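Local structure of anthrone oxidase-like protein (Streptomyces ambofaciens, 5F9P) at residues P1-H9 with G110-G118. The protein probably acts as a monooxygenase that cleaves a C-C bond, opening ring B, in atypical angucycline biosynthesis. Sequence-based numbering, arbitrary orientation.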
ATOM      1  N   PRO A   1      -5.579  -5.010  10.753  1.00 18.85           N
ATOM      2  CA  PRO A   1      -6.182  -3.675  10.794  1.00 19.19           C
ATOM      3  C   PRO A   1      -7.291  -3.532   9.746  1.00 17.22           C
ATOM      4  O   PRO A   1      -7.319  -4.288   8.778  1.00 17.73           O
ATOM      5  CB  PRO A   1      -4.995  -2.765  10.480  1.00 17.85           C
ATOM      6  CG  PRO A   1      -3.840  -3.478  11.129  1.00 17.27           C
ATOM      7  CD  PRO A   1      -4.117  -4.957  10.955  1.00 21.57           C
ATOM      8  N   ILE A   2      -8.201  -2.585   9.957  1.00 17.37           N
ATOM      9  CA  ILE A   2      -9.393  -2.462   9.123  1.00 16.29           C
ATOM     10  C   ILE A   2      -9.317  -1.198   8.283  1.00 17.53           C
ATOM     11  O   ILE A   2      -8.956  -0.140   8.788  1.00 18.31           O
ATOM     12  CB  ILE A   2     -10.674  -2.421   9.977  1.00 23.88           C
ATOM     13  CG1 ILE A   2     -10.887  -3.756  10.692  1.00 20.68           C
ATOM     14  CG2 ILE A   2     -11.893  -2.078   9.110  1.00 21.52           C
ATOM     15  CD1 ILE A   2     -11.246  -4.891   9.754  1.00 26.09           C
ATOM     16  N   ILE A   3      -9.636  -1.314   6.996  1.00 18.04           N
ATOM     17  CA  ILE A   3      -9.615  -0.156   6.103  1.00 18.51           C
ATOM     18  C   ILE A   3     -11.019   0.140   5.594  1.00 17.53           C
ATOM     19  O   ILE A   3     -11.729  -0.764   5.180  1.00 18.00           O
ATOM     20  CB  ILE A   3      -8.715  -0.399   4.874  1.00 17.43           C
ATOM     21  CG1 ILE A   3      -7.312  -0.823   5.310  1.00 15.83           C
ATOM     22  CG2 ILE A   3      -8.662   0.861   3.998  1.00 13.43           C
ATOM     23  CD1 ILE A   3      -6.488  -1.394   4.171  1.00 19.17           C
ATOM     24  N   SER A   4     -11.420   1.404   5.623  1.00 19.82           N
ATOM     25  CA  SER A   4     -12.741   1.764   5.107  1.00 26.17           C
ATOM     26  C   SER A   4     -12.775   3.164   4.499  1.00 21.48           C
ATOM     27  O   SER A   4     -12.038   4.057   4.921  1.00 22.94           O
ATOM     28  CB  SER A   4     -13.790   1.668   6.213  1.00 26.99           C
ATOM     29  OG  SER A   4     -13.861   2.889   6.921  1.00 29.83           O
ATOM     30  N   ALA A   5     -13.653   3.364   3.525  1.00 24.95           N
ATOM     31  CA  ALA A   5     -13.777   4.672   2.883  1.00 29.75           C
ATOM     32  C   ALA A   5     -14.181   5.789   3.855  1.00 29.98           C
ATOM     33  O   ALA A   5     -13.937   6.967   3.589  1.00 25.39           O
ATOM     34  CB  ALA A   5     -14.753   4.600   1.718  1.00 31.14           C
ATOM     35  N   GLU A   6     -14.794   5.423   4.981  1.00 27.40           N
ATOM     36  CA  GLU A   6     -15.187   6.417   5.982  1.00 33.32           C
ATOM     37  C   GLU A   6     -14.049   6.796   6.930  1.00 34.80           C
ATOM     38  O   GLU A   6     -14.212   7.663   7.792  1.00 33.93           O
ATOM     39  CB  GLU A   6     -16.401   5.944   6.783  1.00 36.66           C
ATOM     40  CG  GLU A   6     -17.622   5.655   5.934  1.00 35.88           C
ATOM     41  CD  GLU A   6     -17.592   4.263   5.336  1.00 43.93           C
ATOM     42  OE1 GLU A   6     -16.889   3.384   5.888  1.00 47.30           O
ATOM     43  OE2 GLU A   6     -18.275   4.047   4.312  1.00 48.20           O
ATOM     44  N   ASP A   7     -12.899   6.147   6.770  1.00 31.64           N
ATOM     45  CA  ASP A   7     -11.718   6.486   7.561  1.00 29.82           C
ATOM     46  C   ASP A   7     -11.485   7.988   7.543  1.00 28.44           C
ATOM     47  O   ASP A   7     -11.438   8.594   6.474  1.00 33.36           O
ATOM     48  CB  ASP A   7     -10.466   5.772   7.016  1.00 26.59           C
ATOM     49  CG  ASP A   7     -10.418   4.290   7.390  1.00 29.25           C
ATOM     50  OD1 ASP A   7     -11.285   3.852   8.182  1.00 26.07           O
ATOM     51  OD2 ASP A   7      -9.500   3.573   6.901  1.00 23.89           O
ATOM     52  N   LYS A   8     -11.330   8.588   8.718  1.00 27.67           N
ATOM     53  CA  LYS A   8     -11.059  10.017   8.806  1.00 27.49           C
ATOM     54  C   LYS A   8      -9.592  10.282   9.130  1.00 27.76           C
ATOM     55  O   LYS A   8      -9.138  11.424   9.117  1.00 24.89           O
ATOM     56  CB  LYS A   8     -11.962  10.682   9.847  1.00 35.73           C
ATOM     57  CG  LYS A   8     -13.412  10.849   9.397  1.00 38.26           C
ATOM     58  CD  LYS A   8     -14.148  11.935  10.198  1.00 38.52           C
ATOM     59  CE  LYS A   8     -14.259  11.586  11.680  1.00 41.89           C
ATOM     60  NZ  LYS A   8     -14.995  12.618  12.481  1.00 35.25           N
ATOM     61  N   HIS A   9      -8.853   9.215   9.417  1.00 20.87           N
ATOM     62  CA  HIS A   9      -7.439   9.324   9.719  1.00 20.01           C
ATOM     63  C   HIS A   9      -6.592   9.310   8.435  1.00 19.08           C
ATOM     64  O   HIS A   9      -7.111   9.167   7.326  1.00 21.66           O
ATOM     65  CB  HIS A   9      -7.030   8.180  10.643  1.00 21.29           C
ATOM     66  CG  HIS A   9      -7.373   6.831  10.098  1.00 21.71           C
ATOM     67  ND1 HIS A   9      -8.525   6.162  10.445  1.00 21.96           N
ATOM     68  CD2 HIS A   9      -6.731   6.043   9.202  1.00 18.98           C
ATOM     69  CE1 HIS A   9      -8.568   5.007   9.801  1.00 22.88           C
ATOM     70  NE2 HIS A   9      -7.489   4.909   9.044  1.00 22.64           N
ATOM     71  N   GLY A 110     -18.261  -1.124  -1.336  1.00 27.32           N
ATOM     72  CA  GLY A 110     -17.841  -0.321  -0.196  1.00 26.06           C
ATOM     73  C   GLY A 110     -17.680  -1.105   1.105  1.00 29.16           C
ATOM     74  O   GLY A 110     -17.784  -0.538   2.190  1.00 30.03           O
ATOM     75  N   GLY A 111     -17.424  -2.409   1.005  1.00 29.24           N
ATOM     76  CA  GLY A 111     -17.254  -3.235   2.193  1.00 24.06           C
ATOM     77  C   GLY A 111     -15.941  -2.910   2.882  1.00 28.55           C
ATOM     78  O   GLY A 111     -15.022  -2.385   2.243  1.00 25.32           O
ATOM     79  N   LYS A 112     -15.840  -3.202   4.176  1.00 23.84           N
ATOM     80  CA  LYS A 112     -14.593  -2.940   4.899  1.00 24.62           C
ATOM     81  C   LYS A 112     -13.535  -3.990   4.573  1.00 23.74           C
ATOM     82  O   LYS A 112     -13.830  -5.159   4.312  1.00 25.60           O
ATOM     83  CB  LYS A 112     -14.808  -2.856   6.413  1.00 22.49           C
ATOM     84  CG  LYS A 112     -15.790  -1.769   6.844  1.00 31.96           C
ATOM     85  CD  LYS A 112     -15.821  -1.615   8.364  1.00 43.30           C
ATOM     86  CE  LYS A 112     -16.996  -0.753   8.836  1.00 47.02           C
ATOM     87  NZ  LYS A 112     -16.923   0.660   8.360  1.00 45.74           N
ATOM     88  N   ILE A 113     -12.289  -3.555   4.604  1.00 22.35           N
ATOM     89  CA  ILE A 113     -11.192  -4.389   4.188  1.00 19.44           C
ATOM     90  C   ILE A 113     -10.288  -4.648   5.382  1.00 18.13           C
ATOM     91  O   ILE A 113     -10.023  -3.748   6.173  1.00 18.12           O
ATOM     92  CB  ILE A 113     -10.456  -3.697   3.025  1.00 20.28           C
ATOM     93  CG1 ILE A 113     -11.369  -3.735   1.788  1.00 18.77           C
ATOM     94  CG2 ILE A 113      -9.106  -4.341   2.779  1.00 16.30           C
ATOM     95  CD1 ILE A 113     -10.915  -2.893   0.614  1.00 18.33           C
ATOM     96  N   GLU A 114      -9.859  -5.893   5.530  1.00 15.07           N
ATOM     97  CA  GLU A 114      -8.941  -6.249   6.594  1.00 16.01           C
ATOM     98  C   GLU A 114      -7.613  -6.691   6.015  1.00 14.31           C
ATOM     99  O   GLU A 114      -7.573  -7.473   5.071  1.00 15.18           O
ATOM    100  CB  GLU A 114      -9.511  -7.380   7.443  1.00 18.36           C
ATOM    101  CG  GLU A 114      -8.599  -7.743   8.606  1.00 22.76           C
ATOM    102  CD  GLU A 114      -9.244  -8.696   9.605  1.00 38.70           C
ATOM    103  OE1 GLU A 114     -10.309  -9.285   9.288  1.00 37.63           O
ATOM    104  OE2 GLU A 114      -8.676  -8.850  10.711  1.00 38.77           O
ATOM    105  N   ILE A 115      -6.527  -6.199   6.598  1.00 13.96           N
ATOM    106  CA  ILE A 115      -5.189  -6.624   6.201  1.00 15.64           C
ATOM    107  C   ILE A 115      -4.449  -7.244   7.391  1.00 15.48           C
ATOM    108  O   ILE A 115      -4.626  -6.815   8.532  1.00 16.03           O
ATOM    109  CB  ILE A 115      -4.383  -5.448   5.615  1.00 11.37           C
ATOM    110  CG1 ILE A 115      -4.230  -4.321   6.646  1.00 11.92           C
ATOM    111  CG2 ILE A 115      -5.067  -4.944   4.347  1.00 11.37           C
ATOM    112  CD1 ILE A 115      -3.183  -3.253   6.255  1.00 10.99           C
ATOM    113  N   GLY A 116      -3.628  -8.250   7.128  1.00 14.32           N
ATOM    114  CA  GLY A 116      -2.974  -8.985   8.205  1.00 17.87           C
ATOM    115  C   GLY A 116      -2.338 -10.280   7.723  1.00 19.23           C
ATOM    116  O   GLY A 116      -2.763 -10.850   6.715  1.00 17.59           O
ATOM    117  N   PRO A 117      -1.307 -10.755   8.440  1.00 19.06           N
ATOM    118  CA  PRO A 117      -0.536 -11.927   7.995  1.00 20.32           C
ATOM    119  C   PRO A 117      -1.368 -13.204   8.013  1.00 22.82           C
ATOM    120  O   PRO A 117      -1.035 -14.161   7.304  1.00 29.54           O
ATOM    121  CB  PRO A 117       0.605 -12.029   9.020  1.00 19.82           C
ATOM    122  CG  PRO A 117       0.517 -10.780   9.883  1.00 18.56           C
ATOM    123  CD  PRO A 117      -0.857 -10.230   9.743  1.00 17.72           C
ATOM    124  N   GLY A 118      -2.444 -13.208   8.797  1.00 19.72           N
ATOM    125  CA  GLY A 118      -3.283 -14.389   8.937  1.00 26.89           C
ATOM    126  C   GLY A 118      -4.245 -14.674   7.789  1.00 32.32           C
ATOM    127  O   GLY A 118      -4.792 -15.774   7.697  1.00 28.04           O
TER
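Ile113 O accepts the amide of Ile3 at 2.6 Å from Ile3 N, and the CA-H of Ile2 comes up to the same oxygen, Ile2 CA standing 3.3 Å away. The return bond, Ile113 N to Ile3 O at 2.9 Å, closes the ring of a hydrogen-bonded antiparallel pair, next to which Ile2 and Glu114 form the non-hydrogen-bonded one. Beyond it, Ile115 N reaches Pro1 O at 3.0 Å and extends the ladder to the first residue. The result is a minimal two-stranded ribbon, built from the amino terminus and the segment that follows strand 92-105, lying against the eight-stranded antiparallel barrel that this single chain forms, consistent with the dimeric alpha+beta barrel class of its family.

Alternation of side chains gives the ribbon two unlike faces. On the inner one, Ile3 CB meets Ile113 CB, while the Ile3 and Ile115 side chains cross at about a right angle, Ile3 CD1 touching Ile115 CG2 at 3.8 Å. Phe60, Val100 and Thr103 of the barrel strands pack against this isoleucine cluster, and the side-chain amides of Gln62 and Gln179 bond to Ile2 O and Glu114 O. On the outer face, Ile2 CG1 turns beside its own backbone N (chi1 -66°), and a second bend carries CD1 to Glu114 CB, 3.8 Å away; Ile2 CG2 lies against Lys112 CD.

Lys112 runs extended past Ser4 CB and bends only at its last torsion (chi4 -64°), bringing NZ to Glu6 OE1 in a long salt bridge of 3.7 Å. Glu6 belongs to the type I turn Ser4-Asp7, where the Asp7 carboxylate receives Ser4 N on OD2 and Ser4 OG on OD1, both from above its plane. Backbone bonds therefore set the register, isoleucine packing and the two glutamine amides join ribbon to barrel, and the exposed, long ion pair probably adds only modestly.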